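Local coordinates for multifunctional non-homologous end joining DNA repair protein LigD (Mycobacterium tuberculosis, PDB 4MKY) that probably joins with Ku to repair DNA double-strand breaks by non-homologous end joining, the part present here being its primase-like repair polymerase domain, at residues R54-N59 with A106-L111; S175-L180 with R247-P252; Y183-E188 with L287-A292. One frame throughout, in Å; residues are numbered along the deposited sequence.

Contact 1. Residues R54-N59 with A106-L111; sequences RKRWPN and AQQAAL. With nucleotides of chain F.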
loop_
_atom_site.group_PDB
_atom_site.type_symbol
_atom_site.label_atom_id
_atom_site.label_comp_id
_atom_site.label_asym_id
_atom_site.label_seq_id
_atom_site.Cartn_x
_atom_site.Cartn_y
_atom_site.Cartn_z
ATOM N N ARG A 54 -1.211 -18.512 -8.803
ATOM C CA ARG A 54 -0.012 -19.342 -8.817
ATOM C C ARG A 54 1.242 -18.502 -8.851
ATOM O O ARG A 54 1.342 -17.540 -9.623
ATOM C CB ARG A 54 0.008 -20.249 -10.059
ATOM C CG ARG A 54 -0.816 -21.528 -9.938
ATOM C CD ARG A 54 -1.721 -21.711 -11.150
ATOM N NE ARG A 54 -2.809 -20.735 -11.124
ATOM C CZ ARG A 54 -3.138 -19.919 -12.125
ATOM N NH1 ARG A 54 -2.567 -20.035 -13.296
ATOM N NH2 ARG A 54 -4.094 -19.014 -11.955
ATOM N N LYS A 55 2.228 -18.911 -8.056
ATOM C CA LYS A 55 3.592 -18.464 -8.282
ATOM C C LYS A 55 4.421 -19.642 -8.790
ATOM O O LYS A 55 4.618 -20.633 -8.087
ATOM C CB LYS A 55 4.185 -17.866 -7.018
ATOM C CG LYS A 55 5.357 -16.942 -7.298
ATOM C CD LYS A 55 5.702 -16.105 -6.085
ATOM C CE LYS A 55 6.904 -15.217 -6.397
ATOM N NZ LYS A 55 7.302 -14.429 -5.179
ATOM N N ARG A 56 4.891 -19.559 -10.025
ATOM C CA ARG A 56 5.545 -20.728 -10.622
ATOM C C ARG A 56 7.050 -20.554 -10.834
ATOM O O ARG A 56 7.497 -19.549 -11.397
ATOM C CB ARG A 56 4.852 -21.085 -11.931
ATOM C CG ARG A 56 3.332 -20.971 -11.862
ATOM C CD ARG A 56 2.704 -21.130 -13.218
ATOM N NE ARG A 56 3.363 -22.208 -13.948
ATOM C CZ ARG A 56 3.181 -22.447 -15.240
ATOM N NH1 ARG A 56 2.338 -21.689 -15.939
ATOM N NH2 ARG A 56 3.864 -23.422 -15.822
ATOM N N TRP A 57 7.827 -21.545 -10.396
ATOM C CA TRP A 57 9.275 -21.574 -10.635
ATOM C C TRP A 57 9.696 -22.712 -11.579
ATOM O O TRP A 57 10.413 -23.624 -11.178
ATOM C CB TRP A 57 10.000 -21.791 -9.314
ATOM C CG TRP A 57 10.083 -20.604 -8.415
ATOM C CD1 TRP A 57 11.195 -19.837 -8.172
ATOM C CD2 TRP A 57 9.074 -20.136 -7.513
ATOM N NE1 TRP A 57 10.916 -18.891 -7.214
ATOM C CE2 TRP A 57 9.636 -19.072 -6.768
ATOM C CE3 TRP A 57 7.751 -20.512 -7.256
ATOM C CZ2 TRP A 57 8.913 -18.365 -5.817
ATOM C CZ3 TRP A 57 7.046 -19.833 -6.286
ATOM C CH2 TRP A 57 7.614 -18.749 -5.600
ATOM N N PRO A 58 9.313 -22.638 -12.849
ATOM C CA PRO A 58 9.607 -23.744 -13.780
ATOM C C PRO A 58 11.073 -24.153 -13.848
ATOM O O PRO A 58 11.382 -25.277 -14.232
ATOM C CB PRO A 58 9.196 -23.189 -15.144
ATOM C CG PRO A 58 8.333 -22.018 -14.856
ATOM C CD PRO A 58 8.752 -21.463 -13.525
ATOM N N ASN A 59 11.974 -23.199 -13.662
ATOM C CA ASN A 59 13.391 -23.508 -13.722
ATOM C C ASN A 59 13.970 -23.545 -12.333
ATOM O O ASN A 59 15.107 -23.145 -12.104
ATOM C CB ASN A 59 14.129 -22.506 -14.601
ATOM C CG ASN A 59 13.671 -22.569 -16.033
ATOM O OD1 ASN A 59 12.713 -21.906 -16.410
ATOM N ND2 ASN A 59 14.240 -23.488 -16.791
ATOM N N ALA A 106 1.192 -29.161 -9.609
ATOM C CA ALA A 106 2.527 -29.731 -9.525
ATOM C C ALA A 106 3.221 -29.651 -10.878
ATOM O O ALA A 106 4.338 -29.118 -10.972
ATOM C CB ALA A 106 2.480 -31.181 -9.023
ATOM N N GLN A 107 2.539 -30.126 -11.923
ATOM C CA GLN A 107 3.103 -30.166 -13.278
ATOM C C GLN A 107 3.453 -28.784 -13.805
ATOM O O GLN A 107 4.326 -28.650 -14.664
ATOM C CB GLN A 107 2.126 -30.832 -14.262
ATOM C CG GLN A 107 2.362 -30.491 -15.730
ATOM C CD GLN A 107 3.585 -31.164 -16.339
ATOM O OE1 GLN A 107 4.356 -31.847 -15.663
ATOM N NE2 GLN A 107 3.764 -30.967 -17.636
ATOM N N GLN A 108 2.655 -27.791 -13.420
ATOM C CA GLN A 108 2.859 -26.427 -13.876
ATOM C C GLN A 108 4.114 -25.874 -13.248
ATOM O O GLN A 108 4.579 -24.815 -13.627
ATOM C CB GLN A 108 1.700 -25.569 -13.428
ATOM C CG GLN A 108 0.445 -25.810 -14.220
ATOM C CD GLN A 108 0.518 -25.131 -15.546
ATOM O OE1 GLN A 108 0.437 -23.901 -15.622
ATOM N NE2 GLN A 108 0.849 -25.901 -16.580
ATOM N N ALA A 109 4.633 -26.601 -12.268
ATOM C CA ALA A 109 5.687 -26.111 -11.392
ATOM C C ALA A 109 5.193 -24.927 -10.562
ATOM O O ALA A 109 5.987 -24.039 -10.226
ATOM C CB ALA A 109 6.925 -25.741 -12.184
ATOM N N ALA A 110 3.870 -24.850 -10.358
ATOM C CA ALA A 110 3.291 -23.811 -9.511
ATOM C C ALA A 110 3.588 -24.163 -8.080
ATOM O O ALA A 110 2.762 -24.777 -7.429
ATOM C CB ALA A 110 1.789 -23.716 -9.705
ATOM N N LEU A 111 4.805 -23.889 -7.629
ATOM C CA LEU A 111 5.207 -24.305 -6.293
ATOM C C LEU A 111 4.261 -23.780 -5.207
ATOM O O LEU A 111 3.856 -24.524 -4.323
ATOM C CB LEU A 111 6.668 -23.897 -6.024
ATOM C CG LEU A 111 7.695 -24.504 -6.989
ATOM C CD1 LEU A 111 9.097 -24.015 -6.650
ATOM C CD2 LEU A 111 7.642 -26.038 -7.015
ATOM O OP3 DG F 1 9.670 -26.686 -15.312
ATOM P P DG F 1 9.002 -27.783 -16.061
ATOM O OP1 DG F 1 9.345 -29.073 -15.385
ATOM O OP2 DG F 1 9.252 -27.622 -17.513
ATOM O "O5'" DG F 1 7.456 -27.483 -15.840
ATOM C "C5'" DG F 1 6.919 -26.181 -16.124
ATOM C "C4'" DG F 1 5.672 -26.328 -16.962
ATOM O "O4'" DG F 1 5.237 -25.036 -17.428
ATOM C "C3'" DG F 1 5.875 -27.138 -18.233
ATOM O "O3'" DG F 1 4.561 -27.534 -18.610
ATOM C "C2'" DG F 1 6.442 -26.097 -19.179
ATOM C "C1'" DG F 1 5.732 -24.807 -18.743
ATOM N N9 DG F 1 6.601 -23.638 -18.672
ATOM C C8 DG F 1 7.921 -23.635 -18.292
ATOM N N7 DG F 1 8.404 -22.434 -18.130
ATOM C C5 DG F 1 7.323 -21.595 -18.360
ATOM C C6 DG F 1 7.247 -20.178 -18.365
ATOM O O6 DG F 1 8.135 -19.357 -18.103
ATOM N N1 DG F 1 5.969 -19.736 -18.692
ATOM C C2 DG F 1 4.900 -20.550 -18.968
ATOM N N2 DG F 1 3.737 -19.930 -19.219
ATOM N N3 DG F 1 4.960 -21.874 -18.979
ATOM C C4 DG F 1 6.200 -22.323 -18.690
#
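R56 takes hold of a main-chain oxygen at the end of a helix with two nitrogens at once: NE and NH2 both donate to Q108 O, the latter at 2.7 Å. NH2 meets a lone pair in the carbonyl plane, whereas NE comes from 36° above it. A bend at chi3 (42°) turns the guanidinium side-on to this oxygen. Q108 CD lies over one face of the group, displaced toward the rim, the amide plane turned 40° from that of the guanidinium. On the edge, R56 NH2 is 2.7 Å from O4' of DG1 of chain F, while NH1 pairs with E68. W57 N donates to A109 O (3.1 Å), nearly in line with the carbonyl bond. L111 CD1 packs on W57 CB at 3.6 Å. The pyrrolidine of P58 reaches the guanine, with CB 3.2 Å from N7 of DG1 of chain F. Helix 99-108 ends in a Schellman motif, A109 having positive phi, and the carbonyls of Q108 and A109 are taken up by R56, last in strand 53-56, and W57. R56, W57 and P58 are assigned by similarity to target-DNA binding, consistent with a polymerase pocket for the 5'-phosphate end of a DNA break.

Contact 2. Residues S175-L180 with R247-P252; sequences SGSKGL and RGRTHP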
loop_
_atom_site.group_PDB
_atom_site.type_symbol
_atom_site.label_atom_id
_atom_site.label_comp_id
_atom_site.label_asym_id
_atom_site.label_seq_id
_atom_site.Cartn_x
_atom_site.Cartn_y
_atom_site.Cartn_z
ATOM N N SER A 175 4.240 -20.146 7.968
ATOM C CA SER A 175 3.963 -19.782 6.574
ATOM C C SER A 175 4.940 -20.394 5.591
ATOM O O SER A 175 4.645 -20.451 4.391
ATOM C CB SER A 175 3.957 -18.258 6.412
ATOM O OG SER A 175 5.255 -17.704 6.601
ATOM N N GLY A 176 6.079 -20.882 6.086
ATOM C CA GLY A 176 7.063 -21.507 5.222
ATOM C C GLY A 176 8.232 -20.567 5.019
ATOM O O GLY A 176 9.334 -20.984 4.624
ATOM N N SER A 177 8.034 -19.323 5.431
ATOM C CA SER A 177 9.050 -18.304 5.293
ATOM C C SER A 177 9.520 -17.764 6.621
ATOM O O SER A 177 10.487 -18.251 7.209
ATOM C CB SER A 177 8.497 -17.127 4.517
ATOM O OG SER A 177 8.145 -17.559 3.221
ATOM N N LYS A 178 8.907 -16.656 7.001
ATOM C CA LYS A 178 9.336 -15.875 8.141
ATOM C C LYS A 178 8.081 -15.576 8.962
ATOM O O LYS A 178 8.126 -15.361 10.168
ATOM C CB LYS A 178 9.923 -14.577 7.605
ATOM C CG LYS A 178 10.437 -13.570 8.623
ATOM C CD LYS A 178 11.369 -12.558 7.929
ATOM C CE LYS A 178 11.883 -11.515 8.916
ATOM N NZ LYS A 178 12.485 -10.289 8.319
ATOM N N GLY A 179 6.943 -15.660 8.303
ATOM C CA GLY A 179 5.714 -15.183 8.898
ATOM C C GLY A 179 4.970 -16.272 9.599
ATOM O O GLY A 179 5.288 -17.448 9.466
ATOM N N LEU A 180 3.976 -15.882 10.372
ATOM C CA LEU A 180 3.152 -16.850 11.045
ATOM C C LEU A 180 1.738 -16.385 10.776
ATOM O O LEU A 180 1.473 -15.188 10.909
ATOM C CB LEU A 180 3.477 -16.852 12.534
ATOM C CG LEU A 180 2.588 -17.661 13.455
ATOM C CD1 LEU A 180 3.261 -19.004 13.705
ATOM C CD2 LEU A 180 2.384 -16.906 14.753
ATOM N N ARG A 247 6.717 -23.801 -0.749
ATOM C CA ARG A 247 7.306 -22.464 -0.796
ATOM C C ARG A 247 8.402 -22.278 -1.820
ATOM O O ARG A 247 9.294 -23.100 -1.921
ATOM C CB ARG A 247 7.873 -22.092 0.552
ATOM C CG ARG A 247 7.347 -20.765 1.018
ATOM C CD ARG A 247 5.833 -20.799 1.070
ATOM N NE ARG A 247 5.384 -19.822 2.038
ATOM C CZ ARG A 247 5.588 -18.522 1.925
ATOM N NH1 ARG A 247 6.026 -18.028 0.797
ATOM N NH2 ARG A 247 5.193 -17.714 2.881
ATOM N N GLY A 248 8.366 -21.158 -2.542
ATOM C CA GLY A 248 9.412 -20.849 -3.508
ATOM C C GLY A 248 10.749 -20.495 -2.860
ATOM O O GLY A 248 11.450 -19.574 -3.308
ATOM N N ARG A 249 11.162 -21.283 -1.874
ATOM C CA ARG A 249 12.322 -20.947 -1.062
ATOM C C ARG A 249 13.460 -21.913 -1.294
ATOM O O ARG A 249 13.265 -22.972 -1.887
ATOM C CB ARG A 249 11.954 -20.954 0.424
ATOM C CG ARG A 249 11.432 -19.624 0.949
ATOM C CD ARG A 249 11.409 -19.644 2.467
ATOM N NE ARG A 249 11.786 -18.370 3.097
ATOM C CZ ARG A 249 12.084 -17.253 2.450
ATOM N NH1 ARG A 249 11.995 -17.202 1.126
ATOM N NH2 ARG A 249 12.431 -16.169 3.143
ATOM N N THR A 250 14.651 -21.559 -0.813
ATOM C CA THR A 250 15.817 -22.428 -0.933
ATOM C C THR A 250 15.451 -23.863 -0.614
ATOM O O THR A 250 15.695 -24.775 -1.408
ATOM C CB THR A 250 16.918 -22.005 0.039
ATOM O OG1 THR A 250 17.265 -20.644 -0.215
ATOM C CG2 THR A 250 18.166 -22.851 -0.157
ATOM N N HIS A 251 14.974 -24.067 0.607
ATOM C CA HIS A 251 14.507 -25.379 1.051
ATOM C C HIS A 251 12.997 -25.459 0.865
ATOM O O HIS A 251 12.319 -24.452 0.972
ATOM C CB HIS A 251 14.848 -25.607 2.522
ATOM C CG HIS A 251 16.315 -25.641 2.803
ATOM N ND1 HIS A 251 17.024 -24.531 3.221
ATOM C CD2 HIS A 251 17.212 -26.654 2.722
ATOM C CE1 HIS A 251 18.297 -24.856 3.369
ATOM N NE2 HIS A 251 18.439 -26.140 3.073
ATOM N N PRO A 252 12.471 -26.657 0.594
ATOM C CA PRO A 252 11.050 -26.810 0.280
ATOM C C PRO A 252 10.163 -26.785 1.511
ATOM O O PRO A 252 9.603 -27.812 1.895
ATOM C CB PRO A 252 10.977 -28.179 -0.412
ATOM C CG PRO A 252 12.226 -28.911 -0.009
ATOM C CD PRO A 252 13.221 -27.929 0.544
HETATM O O HOH W 1 4.620 -15.197 4.391
#
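The loop joining strands 171-174 and 180-186 probably forms part of the nucleotide-binding site of the polymerase, and here it receives R247, also assigned to that site by similarity. R247 NE donates to S175 O across 2.5 Å, with an angle of 156° at the hydrogen; the oxygen lies in the plane of the guanidinium, at its edge. NH2 adds a weak bond to the same carbonyl. From over one face comes S177 OG, 3.0 Å from R247 NH2, but the angle is too poor for a hydrogen bond. Another edge position holds a water weakly bound to both R247 NH2 and S175 OG. NH1 forms a salt bridge with E112. The in-plane carbonyl and water probably help to fix the rotation of the group. R249 runs alongside the loop: its CD lies 3.3 Å from G176 O, and S177 OG sits above one face of its guanidinium, toward the rim. S175 OG donates to G179 O at 2.9 Å. With chi1 at 68°, OG stands between the backbone N and carbonyl carbon and reaches G179 O from the same face as S175 N. A loop between strands of the mixed sheet facing R247, both assigned by similarity to substrate binding, is consistent with the nucleotide pocket of an archaeo-eukaryotic primase-like polymerase.

Contact 3. Residues Y183-E188 with L287-A292; sequences YTPLDE and LERLDA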
loop_
_atom_site.group_PDB
_atom_site.type_symbol
_atom_site.label_atom_id
_atom_site.label_comp_id
_atom_site.label_asym_id
_atom_site.label_seq_id
_atom_site.Cartn_x
_atom_site.Cartn_y
_atom_site.Cartn_z
ATOM N N TYR A 183 -5.692 -18.397 11.182
ATOM C CA TYR A 183 -6.984 -18.463 10.517
ATOM C C TYR A 183 -8.064 -18.655 11.531
ATOM O O TYR A 183 -7.890 -19.417 12.463
ATOM C CB TYR A 183 -7.032 -19.648 9.553
ATOM C CG TYR A 183 -6.207 -19.431 8.301
ATOM C CD1 TYR A 183 -4.871 -19.826 8.252
ATOM C CD2 TYR A 183 -6.787 -18.917 7.145
ATOM C CE1 TYR A 183 -4.135 -19.717 7.083
ATOM C CE2 TYR A 183 -6.045 -18.775 5.985
ATOM C CZ TYR A 183 -4.744 -19.210 5.948
ATOM O OH TYR A 183 -4.014 -19.005 4.797
ATOM N N THR A 184 -9.234 -18.102 11.221
ATOM C CA THR A 184 -10.397 -18.208 12.030
ATOM C C THR A 184 -11.590 -18.537 11.151
ATOM O O THR A 184 -11.845 -17.858 10.145
ATOM C CB THR A 184 -10.685 -16.858 12.726
ATOM O OG1 THR A 184 -9.789 -16.672 13.845
ATOM C CG2 THR A 184 -12.133 -16.809 13.166
ATOM N N PRO A 185 -12.360 -19.563 11.542
ATOM C CA PRO A 185 -13.594 -19.902 10.866
ATOM C C PRO A 185 -14.675 -18.869 11.108
ATOM O O PRO A 185 -14.811 -18.314 12.190
ATOM C CB PRO A 185 -13.994 -21.223 11.510
ATOM C CG PRO A 185 -13.385 -21.192 12.861
ATOM C CD PRO A 185 -12.086 -20.445 12.693
ATOM N N LEU A 186 -15.478 -18.626 10.100
ATOM C CA LEU A 186 -16.625 -17.781 10.279
ATOM C C LEU A 186 -17.788 -18.679 9.888
ATOM O O LEU A 186 -18.103 -18.807 8.706
ATOM C CB LEU A 186 -16.501 -16.578 9.360
ATOM C CG LEU A 186 -15.241 -15.689 9.535
ATOM C CD1 LEU A 186 -15.215 -14.562 8.522
ATOM C CD2 LEU A 186 -15.135 -15.105 10.924
ATOM N N ASP A 187 -18.245 -19.497 10.822
ATOM C CA ASP A 187 -19.305 -20.454 10.492
ATOM C C ASP A 187 -20.461 -19.693 9.880
ATOM O O ASP A 187 -21.251 -20.229 9.115
ATOM C CB ASP A 187 -19.772 -21.215 11.724
ATOM C CG ASP A 187 -18.612 -21.708 12.574
ATOM O OD1 ASP A 187 -17.651 -22.278 12.050
ATOM O OD2 ASP A 187 -18.729 -21.644 13.800
ATOM N N GLU A 188 -20.507 -18.406 10.158
ATOM C CA GLU A 188 -21.504 -17.572 9.531
ATOM C C GLU A 188 -20.781 -16.506 8.707
ATOM O O GLU A 188 -20.247 -15.551 9.275
ATOM C CB GLU A 188 -22.359 -16.973 10.632
ATOM C CG GLU A 188 -23.485 -16.080 10.198
ATOM C CD GLU A 188 -23.981 -15.239 11.359
ATOM O OE1 GLU A 188 -23.134 -14.869 12.232
ATOM O OE2 GLU A 188 -25.205 -14.961 11.403
ATOM N N LEU A 287 -6.467 -28.409 10.534
ATOM C CA LEU A 287 -7.378 -27.302 10.221
ATOM C C LEU A 287 -8.791 -27.769 9.824
ATOM O O LEU A 287 -9.543 -27.000 9.227
ATOM C CB LEU A 287 -6.825 -26.464 9.085
ATOM C CG LEU A 287 -5.466 -25.781 9.212
ATOM C CD1 LEU A 287 -5.161 -25.161 7.875
ATOM C CD2 LEU A 287 -5.420 -24.733 10.325
ATOM N N GLU A 288 -9.102 -29.043 10.044
ATOM C CA GLU A 288 -10.416 -29.580 9.710
ATOM C C GLU A 288 -11.572 -28.647 10.045
ATOM O O GLU A 288 -12.475 -28.486 9.246
ATOM C CB GLU A 288 -10.649 -30.937 10.386
ATOM C CG GLU A 288 -10.017 -32.095 9.624
ATOM C CD GLU A 288 -10.315 -33.447 10.239
ATOM O OE1 GLU A 288 -11.188 -33.507 11.151
ATOM O OE2 GLU A 288 -9.671 -34.445 9.810
ATOM N N ARG A 289 -11.530 -28.040 11.227
ATOM C CA ARG A 289 -12.600 -27.177 11.726
ATOM C C ARG A 289 -12.844 -25.967 10.828
ATOM O O ARG A 289 -13.890 -25.326 10.900
ATOM C CB ARG A 289 -12.207 -26.678 13.117
ATOM C CG ARG A 289 -13.062 -25.577 13.683
ATOM C CD ARG A 289 -14.392 -26.143 14.100
ATOM N NE ARG A 289 -15.248 -25.179 14.751
ATOM C CZ ARG A 289 -15.965 -24.282 14.093
ATOM N NH1 ARG A 289 -15.775 -24.120 12.792
ATOM N NH2 ARG A 289 -16.814 -23.493 14.748
ATOM N N LEU A 290 -11.914 -25.710 9.924
ATOM C CA LEU A 290 -11.862 -24.444 9.251
ATOM C C LEU A 290 -12.776 -24.377 8.041
ATOM O O LEU A 290 -13.451 -23.364 7.810
ATOM C CB LEU A 290 -10.426 -24.153 8.847
ATOM C CG LEU A 290 -10.134 -22.751 8.409
ATOM C CD1 LEU A 290 -10.271 -21.849 9.618
ATOM C CD2 LEU A 290 -8.713 -22.692 7.896
ATOM N N ASP A 291 -12.784 -25.428 7.239
ATOM C CA ASP A 291 -13.647 -25.405 6.084
ATOM C C ASP A 291 -14.525 -26.646 6.055
ATOM O O ASP A 291 -14.376 -27.491 5.178
ATOM C CB ASP A 291 -12.827 -25.306 4.800
ATOM C CG ASP A 291 -12.120 -23.978 4.665
ATOM O OD1 ASP A 291 -12.777 -22.953 4.333
ATOM O OD2 ASP A 291 -10.878 -23.970 4.813
ATOM N N ALA A 292 -15.325 -26.837 7.096
ATOM C CA ALA A 292 -16.443 -27.753 6.991
ATOM C C ALA A 292 -17.373 -27.082 5.989
ATOM O O ALA A 292 -17.801 -25.939 6.179
ATOM C CB ALA A 292 -17.133 -27.891 8.330
#
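This is a packing contact with a salt bridge at its outer margin, made where the chain following helix 273-283 lies against the end of strand 180-186. Its apolar part is carried by the two methyl groups of L290. CD1 sits 3.6 Å from P185 N and also touches the proline ring at CD; both methyls reach Y183 CB, CD2 at 3.9 Å. The leucine reaches both residues because CG stands anti to the backbone N (chi1 -167°) and chi2 turns the methyls onto the strand; its side chain crosses that of P185 at about a right angle. Y183 and P185 are two apart on an extended strand and point to the same side, whereas T184 between them points away, its OG1 bonded to V169 O. The strand belongs to the mixed sheet of the primase-polymerase domain, where it runs antiparallel to both 129-143 and 171-174, and the 287-292 segment covers one face of it near its end. L287 continues this cover over F171 and V173. A short turn closed by L290 N to L287 O (2.8 Å) lets the end of L290 reach the strand and that of R289 reach D187. There the guanidinium meets the carboxylate end-on: R289 NH1 donates to D187 OD1 at 2.7 Å and R289 NH2 to D187 OD2 at 2.8 Å, each oxygen using its syn lone pair. The two planes are only 24° apart, and a weak third bond joins NH2 to OD1. P185 CG lies over one face of the same guanidinium, and P185 CB is 3.6 Å from R289 NH1. D291 makes salt bridges to R50, R119 and R136 and is hydrogen-bonded to H46.

In the fold
Contact 1 closes before the other two open, whereas contacts 2 and 3 cross along the chain. The centres of contacts 1 and 2 lie about 15 Å apart and the two touch, W57 CZ2 packing on G248 CA at 3.4 Å; E112, which follows 106-111, also pairs with R247. The 54-59 segment belongs to the four-stranded antiparallel sheet, while the loop 175-180 leads into strand 180-186 of the mixed sheet, which carries 183-188. Contact 3, its centre about 23 Å from that of contact 2 and about 28 Å from that of contact 1, lies on the opposite side of the chain's centre from both. The DNA-contacting and probable nucleotide-binding regions are neighbours, while contact 3 packs the last modelled residues.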